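Long-range contacts in neuraminidase (Influenza A virus, PDB 4FVK), which forms a neuraminidase-like six-bladed beta-propeller of glycosyl hydrolase family 34 and is predicted to cleave terminal sialic acid from glycoconjugates: residues Trp78-Tyr83 and Pro101-Ser106; Arg225-Phe230 and Gly272-Glu277; Pro279-Lys284 and Phe294-Ile299. All coordinates share one frame; numbering follows the deposited sequence.

Contact 1: Trp78-Tyr83 and Pro101-Ser106; sequences WEESLY and PGRSSS. With ZN (zinc ion), chain G.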
ATOM      1  N   TRP A  78       0.125 -20.666 -18.931  1.00 32.20           N
ATOM      2  CA  TRP A  78       0.754 -20.580 -20.247  1.00 33.78           C
ATOM      3  C   TRP A  78       0.989 -19.149 -20.737  1.00 32.95           C
ATOM      4  O   TRP A  78       1.661 -18.941 -21.732  1.00 33.21           O
ATOM      5  CB  TRP A  78       0.023 -21.437 -21.290  1.00 35.53           C
ATOM      6  CG  TRP A  78      -1.423 -21.121 -21.468  1.00 36.74           C
ATOM      7  CD1 TRP A  78      -1.969 -20.240 -22.368  1.00 38.42           C
ATOM      8  CD2 TRP A  78      -2.521 -21.703 -20.755  1.00 37.73           C
ATOM      9  NE1 TRP A  78      -3.343 -20.225 -22.242  1.00 41.26           N
ATOM     10  CE2 TRP A  78      -3.707 -21.109 -21.258  1.00 39.54           C
ATOM     11  CE3 TRP A  78      -2.617 -22.645 -19.722  1.00 37.56           C
ATOM     12  CZ2 TRP A  78      -4.974 -21.440 -20.770  1.00 40.29           C
ATOM     13  CZ3 TRP A  78      -3.878 -22.969 -19.233  1.00 37.72           C
ATOM     14  CH2 TRP A  78      -5.041 -22.370 -19.761  1.00 40.91           C
ATOM     15  N   GLU A  79       0.448 -18.152 -20.045  1.00 28.84           N
ATOM     16  CA  GLU A  79       0.868 -16.790 -20.343  1.00 28.55           C
ATOM     17  C   GLU A  79       1.796 -16.330 -19.221  1.00 27.81           C
ATOM     18  O   GLU A  79       1.370 -15.703 -18.252  1.00 25.48           O
ATOM     19  CB  GLU A  79      -0.331 -15.863 -20.544  1.00 30.29           C
ATOM     20  CG  GLU A  79      -1.138 -16.207 -21.795  1.00 32.91           C
ATOM     21  CD  GLU A  79      -2.414 -15.388 -21.908  1.00 33.05           C
ATOM     22  OE1 GLU A  79      -3.324 -15.786 -22.663  1.00 36.14           O
ATOM     23  OE2 GLU A  79      -2.512 -14.358 -21.227  1.00 32.79           O
ATOM     24  N   GLU A  80       2.976 -16.636 -19.264  1.00 28.58           N
ATOM     25  CA  GLU A  80       3.929 -16.526 -18.184  1.00 25.59           C
ATOM     26  C   GLU A  80       4.438 -15.108 -18.078  1.00 24.30           C
ATOM     27  O   GLU A  80       4.870 -14.507 -19.061  1.00 24.32           O
ATOM     28  CB  GLU A  80       5.110 -17.478 -18.405  1.00 27.35           C
ATOM     29  CG  GLU A  80       4.727 -18.947 -18.603  1.00 30.80           C
ATOM     30  CD  GLU A  80       4.824 -19.395 -20.061  1.00 37.67           C
ATOM     31  OE1 GLU A  80       5.084 -20.597 -20.283  1.00 43.93           O
ATOM     32  OE2 GLU A  80       4.646 -18.554 -20.985  1.00 37.34           O
ATOM     33  N   SER A  81       4.431 -14.583 -16.866  1.00 20.40           N
ATOM     34  CA  SER A  81       4.969 -13.266 -16.633  1.00 19.49           C
ATOM     35  C   SER A  81       5.787 -13.278 -15.364  1.00 17.60           C
ATOM     36  O   SER A  81       5.510 -14.026 -14.447  1.00 17.65           O
ATOM     37  CB  SER A  81       3.835 -12.246 -16.518  1.00 19.27           C
ATOM     38  OG  SER A  81       3.244 -12.039 -17.781  1.00 21.38           O
ATOM     39  N   LEU A  82       6.787 -12.421 -15.326  1.00 19.64           N
ATOM     40  CA  LEU A  82       7.634 -12.256 -14.169  1.00 19.82           C
ATOM     41  C   LEU A  82       7.024 -11.228 -13.216  1.00 20.06           C
ATOM     42  O   LEU A  82       6.522 -10.195 -13.650  1.00 19.39           O
ATOM     43  CB  LEU A  82       8.999 -11.762 -14.637  1.00 19.49           C
ATOM     44  CG  LEU A  82      10.000 -11.261 -13.597  1.00 19.53           C
ATOM     45  CD1 LEU A  82      10.461 -12.404 -12.716  1.00 17.34           C
ATOM     46  CD2 LEU A  82      11.167 -10.611 -14.330  1.00 18.34           C
ATOM     47  N   TYR A  83       7.086 -11.516 -11.918  1.00 21.03           N
ATOM     48  CA  TYR A  83       6.588 -10.599 -10.904  1.00 20.90           C
ATOM     49  C   TYR A  83       7.655 -10.338  -9.854  1.00 20.77           C
ATOM     50  O   TYR A  83       8.652 -11.044  -9.776  1.00 20.43           O
ATOM     51  CB  TYR A  83       5.387 -11.215 -10.201  1.00 20.66           C
ATOM     52  CG  TYR A  83       4.100 -11.261 -10.988  1.00 21.53           C
ATOM     53  CD1 TYR A  83       3.061 -10.397 -10.683  1.00 22.33           C
ATOM     54  CD2 TYR A  83       3.904 -12.190 -12.003  1.00 23.33           C
ATOM     55  CE1 TYR A  83       1.888 -10.451 -11.337  1.00 21.98           C
ATOM     56  CE2 TYR A  83       2.701 -12.236 -12.702  1.00 24.54           C
ATOM     57  CZ  TYR A  83       1.701 -11.359 -12.354  1.00 24.68           C
ATOM     58  OH  TYR A  83       0.487 -11.371 -13.000  1.00 26.86           O
ATOM     59  N   PRO A 101       6.573  -9.997 -19.357  1.00 21.44           N
ATOM     60  CA  PRO A 101       6.247 -11.365 -19.761  1.00 22.93           C
ATOM     61  C   PRO A 101       7.559 -12.174 -19.782  1.00 22.67           C
ATOM     62  O   PRO A 101       8.587 -11.580 -20.091  1.00 21.40           O
ATOM     63  CB  PRO A 101       5.731 -11.193 -21.195  1.00 23.41           C
ATOM     64  CG  PRO A 101       5.569  -9.719 -21.395  1.00 25.53           C
ATOM     65  CD  PRO A 101       6.528  -9.062 -20.489  1.00 22.60           C
ATOM     66  N   GLY A 102       7.538 -13.460 -19.438  1.00 19.56           N
ATOM     67  CA  GLY A 102       8.760 -14.256 -19.439  1.00 19.85           C
ATOM     68  C   GLY A 102       8.550 -15.636 -18.842  1.00 22.17           C
ATOM     69  O   GLY A 102       7.649 -15.806 -18.027  1.00 21.22           O
ATOM     70  N   ARG A 103       9.362 -16.621 -19.241  1.00 31.58           N
ATOM     71  CA  ARG A 103       9.265 -17.980 -18.671  1.00 31.92           C
ATOM     72  C   ARG A 103      10.501 -18.362 -17.878  1.00 29.30           C
ATOM     73  O   ARG A 103      10.473 -19.292 -17.062  1.00 29.83           O
ATOM     74  CB  ARG A 103       8.981 -19.036 -19.753  1.00 36.32           C
ATOM     75  CG  ARG A 103       9.852 -18.943 -20.987  1.00 38.32           C
ATOM     76  CD  ARG A 103       9.998 -20.304 -21.714  1.00 43.95           C
ATOM     77  NE  ARG A 103       8.731 -20.897 -22.153  1.00 46.19           N
ATOM     78  CZ  ARG A 103       8.090 -21.869 -21.504  1.00 49.60           C
ATOM     79  NH1 ARG A 103       8.587 -22.366 -20.376  1.00 47.88           N
ATOM     80  NH2 ARG A 103       6.947 -22.346 -21.978  1.00 51.75           N
ATOM     81  N   SER A 104      11.590 -17.652 -18.127  1.00 21.55           N
ATOM     82  CA  SER A 104      12.731 -17.703 -17.232  1.00 23.28           C
ATOM     83  C   SER A 104      13.259 -16.280 -17.151  1.00 22.26           C
ATOM     84  O   SER A 104      12.904 -15.439 -18.000  1.00 21.63           O
ATOM     85  CB  SER A 104      13.797 -18.662 -17.774  1.00 23.27           C
ATOM     86  OG  SER A 104      14.408 -18.111 -18.922  1.00 23.64           O
ATOM     87  N   SER A 105      14.115 -15.996 -16.172  1.00 19.11           N
ATOM     88  CA  SER A 105      14.543 -14.613 -15.963  1.00 19.13           C
ATOM     89  C   SER A 105      15.818 -14.423 -15.145  1.00 18.85           C
ATOM     90  O   SER A 105      16.329 -15.352 -14.535  1.00 20.01           O
ATOM     91  CB  SER A 105      13.420 -13.820 -15.263  1.00 20.24           C
ATOM     92  OG  SER A 105      13.465 -14.069 -13.863  1.00 17.92           O
ATOM     93  N   SER A 106      16.316 -13.191 -15.127  1.00 22.17           N
ATOM     94  CA  SER A 106      17.394 -12.815 -14.222  1.00 22.25           C
ATOM     95  C   SER A 106      17.233 -11.322 -13.885  1.00 21.71           C
ATOM     96  O   SER A 106      16.645 -10.571 -14.660  1.00 22.58           O
ATOM     97  CB  SER A 106      18.781 -13.149 -14.830  1.00 22.39           C
ATOM     98  OG  SER A 106      19.827 -13.014 -13.855  1.00 21.66           O
TER
HETATM   99 ZN    ZN G 504       3.380 -19.968 -22.975  1.00 49.70          ZN
HETATM  100  O   HOH W   1       5.370 -20.336 -23.431  1.00 40.55           O
HETATM  101  O   HOH W   2       2.902 -21.929 -23.060  1.00 40.55           O
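A zinc site at the subunit interface lies at one end of this contact, where E80 meets R103. The fold is the neuraminidase beta-propeller. Residues 101-106 lead from strand 97-101, which pairs with strand 81-86, to strand 104-109 of the next sheet. The backbones meet at S81 and P101, an antiparallel non-hydrogen-bonded pair. Next to it, G102 N donates to E80 O at 2.9 Å, a nearly straight bond (166°).

The zinc ion is bound by W78 O, by two waters and by S376 O of a neighbouring subunit. E80 OE2 also binds the zinc ion, at a longer 2.7 Å. The side chain of E80 is bent at its second torsion (104°), which brings the carboxylate beside the guanidinium of R103. The two groups are steeply inclined, with planes 70° apart. E80 OE1 lies over the guanidinium face, 3.1 Å from R103 NH2. This salt bridge works by charge alone, as no N-H points at the oxygen. Water 1 binds the zinc, donates to E80 OE2 and accepts from R103 NH2 at 2.9 Å, which adds a bonded link. R103 thus stands in the second shell of the metal.

At the other end, L82 packs against V116 and V118. S105 OG is hydrogen-bonded to Y48 OH, and L82 CD1 rests against that S105 OG at 3.6 Å.

Contact 2: Arg225-Phe230 and Gly272-Glu277; sequences RPLLRF and GFILDE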
ATOM      1  N   ARG A 225      28.459 -30.677  -9.477  1.00 24.95           N
ATOM      2  CA  ARG A 225      28.046 -29.416 -10.045  1.00 25.35           C
ATOM      3  C   ARG A 225      29.264 -28.760 -10.642  1.00 24.18           C
ATOM      4  O   ARG A 225      30.263 -28.609  -9.967  1.00 23.72           O
ATOM      5  CB  ARG A 225      27.487 -28.493  -8.942  1.00 22.64           C
ATOM      6  CG  ARG A 225      26.195 -28.981  -8.324  1.00 23.08           C
ATOM      7  CD  ARG A 225      25.518 -27.906  -7.400  1.00 22.94           C
ATOM      8  NE  ARG A 225      24.225 -28.399  -6.936  1.00 20.08           N
ATOM      9  CZ  ARG A 225      23.133 -28.412  -7.689  1.00 21.28           C
ATOM     10  NH1 ARG A 225      23.168 -27.905  -8.924  1.00 20.47           N
ATOM     11  NH2 ARG A 225      21.999 -28.909  -7.197  1.00 22.39           N
ATOM     12  N   PRO A 226      29.187 -28.361 -11.914  1.00 27.11           N
ATOM     13  CA  PRO A 226      30.329 -27.646 -12.481  1.00 25.62           C
ATOM     14  C   PRO A 226      30.421 -26.211 -11.976  1.00 25.66           C
ATOM     15  O   PRO A 226      29.410 -25.614 -11.620  1.00 25.53           O
ATOM     16  CB  PRO A 226      30.066 -27.696 -13.988  1.00 28.00           C
ATOM     17  CG  PRO A 226      28.608 -28.010 -14.126  1.00 28.85           C
ATOM     18  CD  PRO A 226      28.268 -28.864 -12.948  1.00 27.56           C
ATOM     19  N   LEU A 227      31.635 -25.677 -11.914  1.00 29.34           N
ATOM     20  CA  LEU A 227      31.862 -24.341 -11.391  1.00 28.54           C
ATOM     21  C   LEU A 227      32.494 -23.455 -12.452  1.00 29.63           C
ATOM     22  O   LEU A 227      33.415 -23.877 -13.150  1.00 32.21           O
ATOM     23  CB  LEU A 227      32.786 -24.375 -10.175  1.00 27.88           C
ATOM     24  CG  LEU A 227      32.345 -24.969  -8.827  1.00 31.75           C
ATOM     25  CD1 LEU A 227      31.889 -26.385  -8.941  1.00 32.95           C
ATOM     26  CD2 LEU A 227      33.517 -24.969  -7.892  1.00 32.20           C
ATOM     27  N   LEU A 228      32.022 -22.219 -12.548  1.00 24.74           N
ATOM     28  CA  LEU A 228      32.582 -21.246 -13.475  1.00 24.40           C
ATOM     29  C   LEU A 228      33.147 -20.087 -12.672  1.00 24.72           C
ATOM     30  O   LEU A 228      32.564 -19.679 -11.667  1.00 22.44           O
ATOM     31  CB  LEU A 228      31.506 -20.748 -14.449  1.00 23.01           C
ATOM     32  CG  LEU A 228      31.819 -19.554 -15.347  1.00 25.19           C
ATOM     33  CD1 LEU A 228      32.840 -19.910 -16.406  1.00 24.45           C
ATOM     34  CD2 LEU A 228      30.552 -19.013 -16.016  1.00 24.08           C
ATOM     35  N   ARG A 229      34.299 -19.580 -13.100  1.00 24.95           N
ATOM     36  CA  ARG A 229      34.918 -18.410 -12.485  1.00 24.00           C
ATOM     37  C   ARG A 229      35.376 -17.519 -13.615  1.00 24.58           C
ATOM     38  O   ARG A 229      36.022 -17.999 -14.536  1.00 24.64           O
ATOM     39  CB  ARG A 229      36.156 -18.814 -11.685  1.00 24.12           C
ATOM     40  CG  ARG A 229      35.922 -19.885 -10.647  1.00 26.05           C
ATOM     41  CD  ARG A 229      37.241 -20.487 -10.199  1.00 27.54           C
ATOM     42  NE  ARG A 229      37.059 -21.380  -9.063  1.00 29.93           N
ATOM     43  CZ  ARG A 229      37.936 -22.303  -8.680  1.00 31.60           C
ATOM     44  NH1 ARG A 229      39.080 -22.477  -9.350  1.00 29.29           N
ATOM     45  NH2 ARG A 229      37.654 -23.065  -7.629  1.00 30.28           N
ATOM     46  N   PHE A 230      35.061 -16.234 -13.561  1.00 23.92           N
ATOM     47  CA  PHE A 230      35.517 -15.345 -14.614  1.00 23.72           C
ATOM     48  C   PHE A 230      35.739 -13.920 -14.169  1.00 24.71           C
ATOM     49  O   PHE A 230      35.235 -13.498 -13.128  1.00 21.95           O
ATOM     50  CB  PHE A 230      34.615 -15.417 -15.856  1.00 23.51           C
ATOM     51  CG  PHE A 230      33.197 -14.921 -15.658  1.00 23.79           C
ATOM     52  CD1 PHE A 230      32.870 -13.588 -15.893  1.00 24.24           C
ATOM     53  CD2 PHE A 230      32.178 -15.803 -15.334  1.00 22.72           C
ATOM     54  CE1 PHE A 230      31.556 -13.129 -15.751  1.00 22.45           C
ATOM     55  CE2 PHE A 230      30.854 -15.359 -15.200  1.00 22.73           C
ATOM     56  CZ  PHE A 230      30.547 -14.018 -15.397  1.00 21.83           C
ATOM     57  N   GLY A 272      21.297 -25.375  -7.816  1.00 19.43           N
ATOM     58  CA  GLY A 272      21.883 -25.380  -6.485  1.00 20.00           C
ATOM     59  C   GLY A 272      23.239 -24.697  -6.515  1.00 21.25           C
ATOM     60  O   GLY A 272      23.713 -24.332  -7.580  1.00 19.04           O
ATOM     61  N   PHE A 273      23.884 -24.540  -5.358  1.00 21.68           N
ATOM     62  CA  PHE A 273      25.077 -23.697  -5.279  1.00 21.27           C
ATOM     63  C   PHE A 273      26.223 -24.330  -4.506  1.00 22.36           C
ATOM     64  O   PHE A 273      26.017 -25.201  -3.681  1.00 23.62           O
ATOM     65  CB  PHE A 273      24.736 -22.374  -4.583  1.00 19.93           C
ATOM     66  CG  PHE A 273      24.377 -22.534  -3.138  1.00 21.40           C
ATOM     67  CD1 PHE A 273      23.054 -22.725  -2.759  1.00 21.52           C
ATOM     68  CD2 PHE A 273      25.357 -22.485  -2.146  1.00 21.35           C
ATOM     69  CE1 PHE A 273      22.709 -22.879  -1.426  1.00 20.98           C
ATOM     70  CE2 PHE A 273      25.026 -22.638  -0.812  1.00 21.31           C
ATOM     71  CZ  PHE A 273      23.698 -22.838  -0.445  1.00 21.65           C
ATOM     72  N   ILE A 274      27.414 -23.788  -4.718  1.00 21.62           N
ATOM     73  CA  ILE A 274      28.601 -24.125  -3.955  1.00 21.32           C
ATOM     74  C   ILE A 274      29.346 -22.829  -3.652  1.00 19.84           C
ATOM     75  O   ILE A 274      29.630 -22.059  -4.546  1.00 21.77           O
ATOM     76  CB  ILE A 274      29.538 -25.037  -4.793  1.00 23.38           C
ATOM     77  CG1 ILE A 274      28.898 -26.418  -4.999  1.00 25.23           C
ATOM     78  CG2 ILE A 274      30.927 -25.124  -4.157  1.00 24.42           C
ATOM     79  CD1 ILE A 274      29.791 -27.436  -5.736  1.00 25.17           C
ATOM     80  N   LEU A 275      29.665 -22.568  -2.399  1.00 21.40           N
ATOM     81  CA  LEU A 275      30.419 -21.358  -2.088  1.00 23.02           C
ATOM     82  C   LEU A 275      31.899 -21.641  -2.371  1.00 23.72           C
ATOM     83  O   LEU A 275      32.542 -22.409  -1.647  1.00 25.26           O
ATOM     84  CB  LEU A 275      30.192 -20.931  -0.638  1.00 21.57           C
ATOM     85  CG  LEU A 275      30.872 -19.608  -0.272  1.00 23.81           C
ATOM     86  CD1 LEU A 275      30.392 -18.474  -1.188  1.00 21.23           C
ATOM     87  CD2 LEU A 275      30.678 -19.251   1.210  1.00 23.61           C
ATOM     88  N   ASP A 276      32.418 -21.036  -3.433  1.00 24.70           N
ATOM     89  CA  ASP A 276      33.699 -21.462  -4.030  1.00 26.60           C
ATOM     90  C   ASP A 276      34.814 -20.623  -3.443  1.00 25.55           C
ATOM     91  O   ASP A 276      35.441 -19.822  -4.119  1.00 25.81           O
ATOM     92  CB  ASP A 276      33.626 -21.324  -5.566  1.00 25.92           C
ATOM     93  CG  ASP A 276      34.935 -21.726  -6.285  1.00 29.24           C
ATOM     94  OD1 ASP A 276      35.756 -22.477  -5.730  1.00 27.56           O
ATOM     95  OD2 ASP A 276      35.132 -21.291  -7.441  1.00 30.72           O
ATOM     96  N   GLU A 277      35.023 -20.778  -2.147  1.00 29.29           N
ATOM     97  CA  GLU A 277      36.052 -20.028  -1.459  1.00 30.36           C
ATOM     98  C   GLU A 277      36.951 -21.014  -0.701  1.00 32.23           C
ATOM     99  O   GLU A 277      36.799 -22.232  -0.822  1.00 33.27           O
ATOM    100  CB  GLU A 277      35.398 -19.033  -0.485  1.00 31.86           C
ATOM    101  CG  GLU A 277      34.378 -18.081  -1.137  1.00 29.23           C
ATOM    102  CD  GLU A 277      35.031 -17.097  -2.093  1.00 31.46           C
ATOM    103  OE1 GLU A 277      34.458 -16.836  -3.171  1.00 31.11           O
ATOM    104  OE2 GLU A 277      36.125 -16.582  -1.774  1.00 33.74           O
TER
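One blade of the beta-propeller is tied here to the connection that leads into the next sheet. R225, L227 and R229 of the blade face G272, I274 and D276. Residues 227-230 are a strand between strands 211-217 and 236-239. Residues 272-277 run as a loop toward strand 280-284. The backbones stay about 8 Å apart at their nearest CA atoms, so side chains reach across, one onto the backbone of G272.

R229 grips D276 side-on with two nitrogens. R229 NE donates to D276 OD2 at 2.5 Å, and R229 NH2 donates to D276 OD1 at 2.7 Å. Both oxygens use their syn lone pairs, and the two planes are only 14° apart. The aspartate CG is anti to its own N (chi1 179°), which carries the carboxylate across to the edge of the guanidinium. R229 NH1 turns to E304 and Q237.

In the middle, L227 CD1 meets I274 CD1 at 4.0 Å, the two side chains crossing at about a right angle. L227 CD2 lies against D276 CG.

At the other end, the extended chain of R225 lays its guanidinium flat on G272. G272 CA sits 3.5 Å above the centre of the R225 guanidinium plane. R225 NH2 binds I270 O and R225 NH1 binds T217 OG1. The paired bonds hold the R229 and D276 groups nearly coplanar. D276 and E304 probably share the positive charge of R229.

Contact 3: Pro279-Lys284 and Phe294-Ile299; sequences PAWTSK and FVLEQI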
ATOM      1  N   PRO A 279      37.660 -21.386   3.323  1.00 29.41           N
ATOM      2  CA  PRO A 279      36.962 -22.657   3.111  1.00 30.92           C
ATOM      3  C   PRO A 279      35.798 -22.581   2.111  1.00 28.74           C
ATOM      4  O   PRO A 279      35.227 -21.526   1.866  1.00 27.64           O
ATOM      5  CB  PRO A 279      36.407 -22.976   4.504  1.00 29.65           C
ATOM      6  CG  PRO A 279      37.279 -22.237   5.434  1.00 30.35           C
ATOM      7  CD  PRO A 279      37.554 -20.951   4.721  1.00 30.37           C
ATOM      8  N   ALA A 280      35.478 -23.719   1.525  1.00 24.58           N
ATOM      9  CA  ALA A 280      34.380 -23.815   0.602  1.00 25.66           C
ATOM     10  C   ALA A 280      33.207 -24.399   1.363  1.00 25.69           C
ATOM     11  O   ALA A 280      33.392 -25.139   2.332  1.00 25.97           O
ATOM     12  CB  ALA A 280      34.752 -24.706  -0.589  1.00 23.59           C
ATOM     13  N   TRP A 281      32.001 -24.053   0.937  1.00 24.34           N
ATOM     14  CA  TRP A 281      30.822 -24.714   1.470  1.00 24.00           C
ATOM     15  C   TRP A 281      30.049 -25.390   0.368  1.00 24.20           C
ATOM     16  O   TRP A 281      29.893 -24.881  -0.742  1.00 24.80           O
ATOM     17  CB  TRP A 281      29.890 -23.746   2.191  1.00 21.88           C
ATOM     18  CG  TRP A 281      30.358 -23.274   3.505  1.00 22.54           C
ATOM     19  CD1 TRP A 281      31.199 -22.221   3.754  1.00 21.85           C
ATOM     20  CD2 TRP A 281      29.945 -23.774   4.785  1.00 22.62           C
ATOM     21  NE1 TRP A 281      31.352 -22.061   5.108  1.00 24.92           N
ATOM     22  CE2 TRP A 281      30.603 -23.006   5.762  1.00 22.88           C
ATOM     23  CE3 TRP A 281      29.104 -24.811   5.193  1.00 22.15           C
ATOM     24  CZ2 TRP A 281      30.439 -23.232   7.121  1.00 25.95           C
ATOM     25  CZ3 TRP A 281      28.943 -25.039   6.540  1.00 25.04           C
ATOM     26  CH2 TRP A 281      29.604 -24.254   7.493  1.00 26.21           C
ATOM     27  N   THR A 282      29.508 -26.526   0.736  1.00 29.67           N
ATOM     28  CA  THR A 282      28.830 -27.418  -0.162  1.00 28.43           C
ATOM     29  C   THR A 282      27.405 -27.474   0.392  1.00 28.58           C
ATOM     30  O   THR A 282      27.200 -27.154   1.558  1.00 27.42           O
ATOM     31  CB  THR A 282      29.559 -28.777  -0.079  1.00 29.73           C
ATOM     32  OG1 THR A 282      30.126 -29.089  -1.353  1.00 33.92           O
ATOM     33  CG2 THR A 282      28.668 -29.886   0.412  1.00 30.87           C
ATOM     34  N   SER A 283      26.416 -27.819  -0.430  1.00 25.55           N
ATOM     35  CA  SER A 283      25.046 -27.858   0.062  1.00 26.78           C
ATOM     36  C   SER A 283      24.245 -28.861  -0.726  1.00 25.08           C
ATOM     37  O   SER A 283      24.372 -28.928  -1.919  1.00 25.13           O
ATOM     38  CB  SER A 283      24.390 -26.480  -0.067  1.00 24.52           C
ATOM     39  OG  SER A 283      24.201 -26.178  -1.428  1.00 22.51           O
ATOM     40  N   LYS A 284      23.398 -29.628  -0.048  1.00 26.82           N
ATOM     41  CA  LYS A 284      22.682 -30.703  -0.709  1.00 28.11           C
ATOM     42  C   LYS A 284      21.540 -31.232   0.142  1.00 28.35           C
ATOM     43  O   LYS A 284      21.455 -30.952   1.336  1.00 29.00           O
ATOM     44  CB  LYS A 284      23.656 -31.855  -1.006  1.00 30.03           C
ATOM     45  CG  LYS A 284      24.392 -32.364   0.233  1.00 30.54           C
ATOM     46  CD  LYS A 284      25.056 -33.723  -0.069  1.00 33.96           C
ATOM     47  CE  LYS A 284      26.476 -33.807   0.446  1.00 35.82           C
ATOM     48  NZ  LYS A 284      26.562 -33.586   1.910  1.00 36.52           N
ATOM     49  N   PHE A 294      18.307 -30.418   3.952  1.00 28.48           N
ATOM     50  CA  PHE A 294      19.302 -29.615   3.257  1.00 27.98           C
ATOM     51  C   PHE A 294      20.488 -29.546   4.191  1.00 28.12           C
ATOM     52  O   PHE A 294      20.333 -29.207   5.366  1.00 27.00           O
ATOM     53  CB  PHE A 294      18.772 -28.204   2.981  1.00 23.71           C
ATOM     54  CG  PHE A 294      19.469 -27.485   1.844  1.00 21.39           C
ATOM     55  CD1 PHE A 294      19.385 -27.962   0.549  1.00 20.85           C
ATOM     56  CD2 PHE A 294      20.161 -26.304   2.077  1.00 20.74           C
ATOM     57  CE1 PHE A 294      20.000 -27.282  -0.521  1.00 22.19           C
ATOM     58  CE2 PHE A 294      20.778 -25.621   1.041  1.00 20.36           C
ATOM     59  CZ  PHE A 294      20.697 -26.116  -0.278  1.00 20.75           C
ATOM     60  N   VAL A 295      21.673 -29.852   3.677  1.00 25.81           N
ATOM     61  CA  VAL A 295      22.844 -29.941   4.546  1.00 27.47           C
ATOM     62  C   VAL A 295      23.949 -29.062   4.004  1.00 24.57           C
ATOM     63  O   VAL A 295      24.250 -29.116   2.828  1.00 26.42           O
ATOM     64  CB  VAL A 295      23.359 -31.407   4.634  1.00 30.70           C
ATOM     65  CG1 VAL A 295      24.561 -31.503   5.561  1.00 32.19           C
ATOM     66  CG2 VAL A 295      22.243 -32.352   5.089  1.00 30.44           C
ATOM     67  N   LEU A 296      24.537 -28.244   4.858  1.00 25.40           N
ATOM     68  CA  LEU A 296      25.641 -27.386   4.461  1.00 25.82           C
ATOM     69  C   LEU A 296      26.918 -27.926   5.106  1.00 29.36           C
ATOM     70  O   LEU A 296      26.960 -28.122   6.325  1.00 28.04           O
ATOM     71  CB  LEU A 296      25.389 -25.956   4.948  1.00 25.82           C
ATOM     72  CG  LEU A 296      24.634 -24.991   4.023  1.00 24.04           C
ATOM     73  CD1 LEU A 296      25.566 -24.447   2.941  1.00 21.71           C
ATOM     74  CD2 LEU A 296      23.416 -25.664   3.418  1.00 20.81           C
ATOM     75  N   GLU A 297      27.949 -28.171   4.295  1.00 34.82           N
ATOM     76  CA  GLU A 297      29.224 -28.716   4.791  1.00 34.85           C
ATOM     77  C   GLU A 297      30.421 -27.849   4.418  1.00 34.47           C
ATOM     78  O   GLU A 297      30.595 -27.491   3.251  1.00 35.17           O
ATOM     79  CB  GLU A 297      29.422 -30.146   4.276  1.00 35.57           C
ATOM     80  CG  GLU A 297      28.450 -31.138   4.909  1.00 40.00           C
ATOM     81  CD  GLU A 297      28.500 -32.520   4.278  1.00 42.82           C
ATOM     82  OE1 GLU A 297      28.858 -32.617   3.086  1.00 46.60           O
ATOM     83  OE2 GLU A 297      28.157 -33.508   4.964  1.00 43.80           O
ATOM     84  N   GLN A 298      31.239 -27.510   5.411  1.00 30.22           N
ATOM     85  CA  GLN A 298      32.418 -26.674   5.201  1.00 28.94           C
ATOM     86  C   GLN A 298      33.656 -27.522   4.839  1.00 33.59           C
ATOM     87  O   GLN A 298      33.939 -28.524   5.488  1.00 34.98           O
ATOM     88  CB  GLN A 298      32.701 -25.848   6.458  1.00 30.00           C
ATOM     89  CG  GLN A 298      33.818 -24.832   6.294  1.00 30.11           C
ATOM     90  CD  GLN A 298      34.365 -24.336   7.615  1.00 32.34           C
ATOM     91  OE1 GLN A 298      34.615 -25.120   8.530  1.00 35.47           O
ATOM     92  NE2 GLN A 298      34.569 -23.028   7.719  1.00 30.62           N
ATOM     93  N   ILE A 299      34.384 -27.112   3.804  1.00 31.01           N
ATOM     94  CA  ILE A 299      35.601 -27.798   3.380  1.00 31.39           C
ATOM     95  C   ILE A 299      36.741 -26.805   3.455  1.00 31.01           C
ATOM     96  O   ILE A 299      36.867 -25.949   2.577  1.00 31.85           O
ATOM     97  CB  ILE A 299      35.486 -28.293   1.919  1.00 31.84           C
ATOM     98  CG1 ILE A 299      34.265 -29.200   1.763  1.00 30.56           C
ATOM     99  CG2 ILE A 299      36.775 -29.028   1.484  1.00 31.19           C
ATOM    100  CD1 ILE A 299      33.948 -29.586   0.366  1.00 29.51           C
TER
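K284 O takes the N-H of V295 at 2.6 Å, the shortest polar bond between these strands, and F294 CA makes a CA-H...O contact with it at 3.2 Å. The two strands form an antiparallel beta hairpin. The pairs A280-I299, T282-E297 and K284-V295 each carry two backbone hydrogen bonds, six in all.

The face with W281, S283, L296 and Q298 is largely buried. Q298 CB sits over the six-membered ring of W281, 3.5 Å from its centroid and 10° off the normal, a CH-pi contact. Q298 then runs on alongside P279. L296 CB touches W281 CE3 at 3.9 Å, and W24 meets the indole edge-to-face. S283 CB packs on L296 CD2, while S283 OG bonds to F273 O.

On the other face, K284 NZ forms a salt bridge with E297 OE1 at 2.8 Å. The lysine chain is bent at its last two torsions, which folds the amine back over the glutamate. The amine comes from above the carboxylate plane, 61° out of it. T282 CG2 packs beside the glutamate chain. T282 OG1 is buried with no partner in the model. One face therefore relies mainly on packing, while the other adds one lysine-glutamate charge pair.

How the contacts relate
All three contacts are largely buried, but they differ in what binds them. Contacts 2 and 3 are neighbours, with centres 12 Å apart. The loop 272-277 of contact 2 runs beside strand 280-284 of contact 3 and joins it through a probable hydrogen bond from L275 N to W281 O. Contact 1 lies on the opposite side of the chain's centre, with its own centre 26 Å from contact 2 and 31 Å from contact 3. It alone meets another subunit and a metal. Contact 3 rests on regular strand pairing, contact 2 on side chains spanning separated backbones, and contact 1 on a single strand bridge, with a charge pair and a water at the zinc.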